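Local coordinates for protein LigF (Sphingobium sp. SYK-6, PDB 4XT0) that cleaves beta-aryl ether bonds of lignin-derived compounds stereospecifically with the help of bound glutathione, as a beta-etherase of the glutathione S-transferase superfamily, at residues 108-113 with 172-177; 121-126 with 150-155. All blocks are in the same frame, centred on the assembly; numbering follows the deposited sequence.

Interaction 1. Residues 108-113 with 172-177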
loop_
_atom_site.group_PDB
_atom_site.type_symbol
_atom_site.label_atom_id
_atom_site.label_comp_id
_atom_site.label_asym_id
_atom_site.label_seq_id
_atom_site.Cartn_x
_atom_site.Cartn_y
_atom_site.Cartn_z
ATOM N N GLU A 108 -1.833 -3.052 2.229
ATOM C CA GLU A 108 -0.623 -3.108 3.048
ATOM C C GLU A 108 -0.725 -4.048 4.240
ATOM O O GLU A 108 0.275 -4.310 4.897
ATOM C CB GLU A 108 -0.267 -1.703 3.545
ATOM C CG GLU A 108 -0.007 -0.728 2.388
ATOM C CD GLU A 108 -0.056 0.736 2.794
ATOM O OE1 GLU A 108 0.193 1.023 3.983
ATOM O OE2 GLU A 108 -0.328 1.597 1.909
ATOM N N TYR A 109 -1.926 -4.526 4.549
ATOM C CA TYR A 109 -2.097 -5.354 5.755
ATOM C C TYR A 109 -3.114 -6.484 5.572
ATOM O O TYR A 109 -2.770 -7.659 5.672
ATOM C CB TYR A 109 -2.504 -4.449 6.929
ATOM C CG TYR A 109 -2.408 -5.084 8.306
ATOM C CD1 TYR A 109 -1.252 -4.957 9.072
ATOM C CD2 TYR A 109 -3.479 -5.792 8.850
ATOM C CE1 TYR A 109 -1.160 -5.541 10.357
ATOM C CE2 TYR A 109 -3.402 -6.362 10.123
ATOM C CZ TYR A 109 -2.243 -6.231 10.869
ATOM O OH TYR A 109 -2.167 -6.793 12.124
ATOM N N PHE A 110 -4.366 -6.118 5.294
ATOM C CA PHE A 110 -5.487 -7.062 5.351
ATOM C C PHE A 110 -5.401 -8.141 4.268
ATOM O O PHE A 110 -5.593 -9.327 4.553
ATOM C CB PHE A 110 -6.821 -6.289 5.244
ATOM C CG PHE A 110 -8.067 -7.149 5.404
ATOM C CD1 PHE A 110 -8.035 -8.347 6.102
ATOM C CD2 PHE A 110 -9.272 -6.743 4.838
ATOM C CE1 PHE A 110 -9.170 -9.123 6.227
ATOM C CE2 PHE A 110 -10.424 -7.513 4.966
ATOM C CZ PHE A 110 -10.373 -8.710 5.659
ATOM N N CYS A 111 -5.127 -7.744 3.029
ATOM C CA CYS A 111 -5.063 -8.724 1.953
ATOM C C CYS A 111 -3.986 -9.770 2.228
ATOM O O CYS A 111 -4.205 -10.954 2.021
ATOM C CB CYS A 111 -4.789 -8.060 0.601
ATOM S SG CYS A 111 -4.569 -9.272 -0.742
ATOM N N TRP A 112 -2.833 -9.335 2.720
ATOM C CA TRP A 112 -1.694 -10.241 2.807
ATOM C C TRP A 112 -1.790 -11.311 3.897
ATOM O O TRP A 112 -1.323 -12.443 3.696
ATOM C CB TRP A 112 -0.402 -9.423 2.964
ATOM C CG TRP A 112 -0.185 -8.475 1.816
ATOM C CD1 TRP A 112 0.220 -7.174 1.899
ATOM C CD2 TRP A 112 -0.399 -8.740 0.413
ATOM N NE1 TRP A 112 0.294 -6.622 0.644
ATOM C CE2 TRP A 112 -0.084 -7.557 -0.284
ATOM C CE3 TRP A 112 -0.814 -9.864 -0.319
ATOM C CZ2 TRP A 112 -0.175 -7.462 -1.677
ATOM C CZ3 TRP A 112 -0.908 -9.765 -1.701
ATOM C CH2 TRP A 112 -0.587 -8.574 -2.364
ATOM N N CYS A 113 -2.395 -11.005 5.037
ATOM C CA CYS A 113 -2.496 -12.055 6.051
ATOM C C CYS A 113 -3.522 -13.111 5.625
ATOM O O CYS A 113 -3.288 -14.313 5.789
ATOM C CB CYS A 113 -2.825 -11.475 7.435
ATOM S SG CYS A 113 -4.274 -10.407 7.557
ATOM N N GLY A 172 -7.040 -11.669 12.787
ATOM C CA GLY A 172 -7.826 -11.279 13.940
ATOM C C GLY A 172 -7.815 -9.775 14.131
ATOM O O GLY A 172 -8.867 -9.169 14.314
ATOM N N VAL A 173 -6.631 -9.169 14.079
ATOM C CA VAL A 173 -6.515 -7.712 14.156
ATOM C C VAL A 173 -7.361 -7.055 13.079
ATOM O O VAL A 173 -8.074 -6.087 13.354
ATOM C CB VAL A 173 -5.052 -7.229 14.009
ATOM C CG1 VAL A 173 -5.008 -5.719 13.818
ATOM C CG2 VAL A 173 -4.240 -7.626 15.217
ATOM N N SER A 174 -7.300 -7.601 11.862
ATOM C CA SER A 174 -7.989 -7.003 10.716
ATOM C C SER A 174 -9.497 -7.019 10.888
ATOM O O SER A 174 -10.185 -6.040 10.598
ATOM C CB SER A 174 -7.624 -7.732 9.416
ATOM O OG SER A 174 -6.253 -7.584 9.098
ATOM N N VAL A 175 -10.004 -8.152 11.346
ATOM C CA VAL A 175 -11.434 -8.338 11.550
ATOM C C VAL A 175 -11.966 -7.473 12.706
ATOM O O VAL A 175 -13.067 -6.921 12.616
ATOM C CB VAL A 175 -11.734 -9.840 11.795
ATOM C CG1 VAL A 175 -13.024 -10.030 12.562
ATOM C CG2 VAL A 175 -11.755 -10.577 10.463
ATOM N N ALA A 176 -11.189 -7.356 13.785
ATOM C CA ALA A 176 -11.546 -6.466 14.888
ATOM C C ALA A 176 -11.621 -5.008 14.414
ATOM O O ALA A 176 -12.504 -4.259 14.826
ATOM C CB ALA A 176 -10.542 -6.599 16.047
ATOM N N ARG A 177 -10.707 -4.606 13.539
ATOM C CA ARG A 177 -10.701 -3.222 13.067
ATOM C C ARG A 177 -11.955 -2.907 12.242
ATOM O O ARG A 177 -12.541 -1.829 12.359
ATOM C CB ARG A 177 -9.448 -2.940 12.238
ATOM C CG ARG A 177 -9.411 -1.530 11.672
ATOM C CD ARG A 177 -9.416 -0.498 12.800
ATOM N NE ARG A 177 -9.518 0.855 12.269
ATOM C CZ ARG A 177 -10.664 1.494 12.070
ATOM N NH1 ARG A 177 -11.816 0.903 12.375
ATOM N NH2 ARG A 177 -10.657 2.723 11.569
#

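Interaction 2. Residues 121-126 with 150-155. With GSH (glutathione), chain B.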
loop_
_atom_site.group_PDB
_atom_site.type_symbol
_atom_site.label_atom_id
_atom_site.label_comp_id
_atom_site.label_asym_id
_atom_site.label_seq_id
_atom_site.Cartn_x
_atom_site.Cartn_y
_atom_site.Cartn_z
ATOM N N PHE A 121 -3.081 -23.240 2.351
ATOM C CA PHE A 121 -4.109 -24.278 2.384
ATOM C C PHE A 121 -5.017 -24.307 1.147
ATOM O O PHE A 121 -5.625 -25.337 0.848
ATOM C CB PHE A 121 -4.978 -24.102 3.632
ATOM C CG PHE A 121 -4.202 -24.024 4.913
ATOM C CD1 PHE A 121 -3.171 -24.908 5.174
ATOM C CD2 PHE A 121 -4.505 -23.059 5.860
ATOM C CE1 PHE A 121 -2.461 -24.834 6.362
ATOM C CE2 PHE A 121 -3.798 -22.976 7.043
ATOM C CZ PHE A 121 -2.774 -23.861 7.294
ATOM N N GLY A 122 -5.108 -23.185 0.436
ATOM C CA GLY A 122 -6.140 -22.998 -0.573
ATOM C C GLY A 122 -5.932 -23.510 -1.994
ATOM O O GLY A 122 -6.898 -23.936 -2.630
ATOM N N ILE A 123 -4.706 -23.460 -2.513
ATOM C CA ILE A 123 -4.463 -23.862 -3.904
ATOM C C ILE A 123 -3.570 -25.101 -3.993
ATOM O O ILE A 123 -2.765 -25.249 -4.918
ATOM C CB ILE A 123 -3.834 -22.711 -4.734
ATOM C CG1 ILE A 123 -2.521 -22.228 -4.116
ATOM C CG2 ILE A 123 -4.806 -21.538 -4.862
ATOM C CD1 ILE A 123 -1.895 -21.077 -4.878
ATOM N N LYS A 124 -3.753 -26.005 -3.037
ATOM C CA LYS A 124 -2.939 -27.207 -2.927
ATOM C C LYS A 124 -2.955 -28.048 -4.201
ATOM O O LYS A 124 -1.942 -28.654 -4.559
ATOM C CB LYS A 124 -3.418 -28.051 -1.741
ATOM C CG LYS A 124 -2.296 -28.578 -0.867
ATOM C CD LYS A 124 -1.469 -27.434 -0.306
ATOM C CE LYS A 124 -0.381 -27.949 0.615
ATOM N NZ LYS A 124 0.443 -28.983 -0.057
ATOM N N ALA A 125 -4.100 -28.074 -4.885
ATOM C CA ALA A 125 -4.275 -28.913 -6.078
ATOM C C ALA A 125 -3.523 -28.359 -7.280
ATOM O O ALA A 125 -2.826 -29.099 -7.984
ATOM C CB ALA A 125 -5.745 -29.063 -6.415
ATOM N N ILE A 126 -3.681 -27.060 -7.521
ATOM C CA ILE A 126 -2.903 -26.384 -8.548
ATOM C C ILE A 126 -1.425 -26.501 -8.196
ATOM O O ILE A 126 -0.607 -26.890 -9.030
ATOM C CB ILE A 126 -3.291 -24.897 -8.690
ATOM C CG1 ILE A 126 -4.795 -24.745 -8.943
ATOM C CG2 ILE A 126 -2.497 -24.240 -9.809
ATOM C CD1 ILE A 126 -5.272 -23.282 -8.906
ATOM N N LEU A 150 8.678 -17.921 -4.281
ATOM C CA LEU A 150 8.773 -18.503 -2.953
ATOM C C LEU A 150 7.393 -18.919 -2.429
ATOM O O LEU A 150 7.243 -19.973 -1.793
ATOM C CB LEU A 150 9.439 -17.512 -1.995
ATOM C CG LEU A 150 9.843 -18.064 -0.629
ATOM C CD1 LEU A 150 10.522 -19.422 -0.789
ATOM C CD2 LEU A 150 10.750 -17.084 0.089
ATOM N N LYS A 151 6.388 -18.093 -2.707
ATOM C CA LYS A 151 5.015 -18.410 -2.314
ATOM C C LYS A 151 4.519 -19.708 -2.962
ATOM O O LYS A 151 3.902 -20.537 -2.293
ATOM C CB LYS A 151 4.074 -17.258 -2.666
ATOM C CG LYS A 151 3.496 -16.553 -1.453
ATOM C CD LYS A 151 2.728 -15.318 -1.867
ATOM C CE LYS A 151 3.660 -14.152 -2.161
ATOM N NZ LYS A 151 4.120 -13.454 -0.924
ATOM N N TRP A 152 4.792 -19.878 -4.255
ATOM C CA TRP A 152 4.414 -21.100 -4.965
ATOM C C TRP A 152 5.109 -22.324 -4.357
ATOM O O TRP A 152 4.479 -23.368 -4.169
ATOM C CB TRP A 152 4.736 -20.990 -6.469
ATOM C CG TRP A 152 3.647 -20.322 -7.268
ATOM C CD1 TRP A 152 3.697 -19.087 -7.862
ATOM C CD2 TRP A 152 2.334 -20.839 -7.527
ATOM N NE1 TRP A 152 2.498 -18.809 -8.481
ATOM C CE2 TRP A 152 1.645 -19.867 -8.288
ATOM C CE3 TRP A 152 1.673 -22.025 -7.187
ATOM C CZ2 TRP A 152 0.328 -20.052 -8.718
ATOM C CZ3 TRP A 152 0.363 -22.207 -7.616
ATOM C CH2 TRP A 152 -0.293 -21.225 -8.374
ATOM N N ARG A 153 6.397 -22.182 -4.043
ATOM C CA ARG A 153 7.175 -23.265 -3.437
ATOM C C ARG A 153 6.606 -23.673 -2.083
ATOM O O ARG A 153 6.518 -24.858 -1.765
ATOM C CB ARG A 153 8.643 -22.852 -3.285
ATOM C CG ARG A 153 9.374 -22.718 -4.605
ATOM C CD ARG A 153 10.865 -22.523 -4.409
ATOM N NE ARG A 153 11.586 -22.575 -5.681
ATOM C CZ ARG A 153 11.738 -21.535 -6.493
ATOM N NH1 ARG A 153 11.218 -20.362 -6.160
ATOM N NH2 ARG A 153 12.408 -21.665 -7.635
ATOM N N ARG A 154 6.220 -22.674 -1.298
ATOM C CA ARG A 154 5.653 -22.898 0.025
ATOM C C ARG A 154 4.207 -23.403 -0.051
ATOM O O ARG A 154 3.743 -24.108 0.849
ATOM C CB ARG A 154 5.740 -21.610 0.848
ATOM C CG ARG A 154 7.173 -21.211 1.195
ATOM C CD ARG A 154 7.236 -19.862 1.922
ATOM N NE ARG A 154 8.506 -19.702 2.632
ATOM C CZ ARG A 154 8.967 -18.551 3.112
ATOM N NH1 ARG A 154 8.271 -17.432 2.956
ATOM N NH2 ARG A 154 10.135 -18.517 3.740
ATOM N N ALA A 155 3.503 -23.053 -1.127
ATOM C CA ALA A 155 2.157 -23.588 -1.378
ATOM C C ALA A 155 2.183 -25.097 -1.631
ATOM O O ALA A 155 1.290 -25.829 -1.195
ATOM C CB ALA A 155 1.513 -22.872 -2.558
HETATM N N1 GSH B . -0.599 -5.685 -5.984
HETATM C CA1 GSH B . -1.319 -6.473 -6.996
HETATM C C1 GSH B . -2.757 -5.998 -7.181
HETATM O O11 GSH B . -3.279 -6.049 -8.277
HETATM O O12 GSH B . -3.476 -5.537 -6.145
HETATM C CB1 GSH B . -1.319 -7.948 -6.547
HETATM C CG1 GSH B . -1.916 -8.791 -7.669
HETATM C CD1 GSH B . -2.040 -10.235 -7.221
HETATM O OE1 GSH B . -1.526 -10.599 -6.181
HETATM N N2 GSH B . -2.728 -11.105 -7.987
HETATM C CA2 GSH B . -2.865 -12.514 -7.585
HETATM C C2 GSH B . -2.211 -13.393 -8.631
HETATM O O2 GSH B . -2.098 -12.980 -9.772
HETATM C CB2 GSH B . -4.354 -12.884 -7.532
HETATM S SG2 GSH B . -5.212 -12.094 -6.132
HETATM N N3 GSH B . -1.761 -14.642 -8.316
HETATM C CA3 GSH B . -1.164 -15.474 -9.375
HETATM C C3 GSH B . 0.333 -15.661 -9.244
HETATM O O31 GSH B . 0.861 -16.575 -9.838
HETATM O O32 GSH B . 1.082 -14.829 -8.492
#

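Interaction 1. Residues 108-113 with 172-177
Two long helices of the all-helical C-terminal GST domain cross here. Segment 108-113 belongs to helix 93-121 and segment 172-177 to helix 161-182. Their axes approach to 9.7 Å, and their N-to-C directions differ by 126°. S174 is central to the contact. Its side chain points toward the other helix and meets Y109, F110 and C113. Both aromatic side chains have CG anti to the backbone N, with chi1 -166° for Y109 and -175° for F110. The small serine fits between them.

S174 OG comes to the edge of the Y109 ring, in its plane, 3.3 Å from CE2. S174 CB instead lies obliquely against the F110 ring, 3.4 Å from CD1. The hydroxyl makes no hydrogen bond across the contact. It bonds back to K170 O, one turn earlier in its own helix, so this buried polar atom is satisfied locally. S174 OG is held anti to the carbonyl carbon, beside its own backbone N.

Y109 crosses V173 at about a right angle, its OH 3.5 Å from V173 CB. The same oxygen hydrogen-bonds to E147 of the second subunit, so this packing adjoins the dimer interface. W105 lies against both aromatic rings, while residues of helix 195-204 also pack on F110. A wider pi-type turn occurs at 108-110, and the bond from C113 N to Y109 O is weak. C113 SG takes the crowded position between its backbone N and carbonyl carbon, 3.8 Å from S174 OG.

Interaction 2. Residues 121-126 with 150-155
One tryptophan joins this contact to the bound glutathione. W152 packs the benzene end of its indole against two isoleucines and offers the N-H at its other end to the ligand. The bond from W152 NE1 to GSH O31 is 3.1 Å, with an angle of 151° at the hydrogen. O31, of the glycine carboxylate, lies at the ring edge, in the indole plane. I123 meets the indole at about a right angle, with CD1 3.7 Å from W152 CZ3. Its CG1 sits in the crowded position between N and the carbonyl carbon, chi1 58°. I126 crosses the indole obliquely, bringing CG2 to 4.0 Å from W152 CH2. An alanine in place of this tryptophan would probably loosen the packing of both isoleucines and weaken the hold on the glycine carboxylate of glutathione. Next to the indole, I123 CG1 touches A155 CB at 4.4 Å. The K124 chain bends back so that CE lies 3.3 Å from A155 O, while its amine hydrogen-bonds to Q128. The contact sets I123, in the short link after helix 93-121, and the start of helix 124-128 against helix 146-157, with W119 of helix 93-121 and I139 of helix 132-142 packing on W152.

Both interactions lie in the helical C-terminal GST domain, with centres 21 Å apart. Their nearest atoms are about 6 Å apart, so they do not touch. The chain runs through 108-113, 121-126, 150-155 and 172-177 in that order. Interaction 1 therefore brackets interaction 2. Helix 93-121 leads into helix 124-128 on the way out, and helix 146-157 is followed by helix 161-182 on the way back. Interaction 1 packs the two long helices together beside the subunit interface. Interaction 2 brings shorter helices together and contributes W152 to the glutathione pocket. The helical domain thus contributes both to the subunit interface and, through W152, to a glutathione site built largely by the thioredoxin-like N-terminal domain.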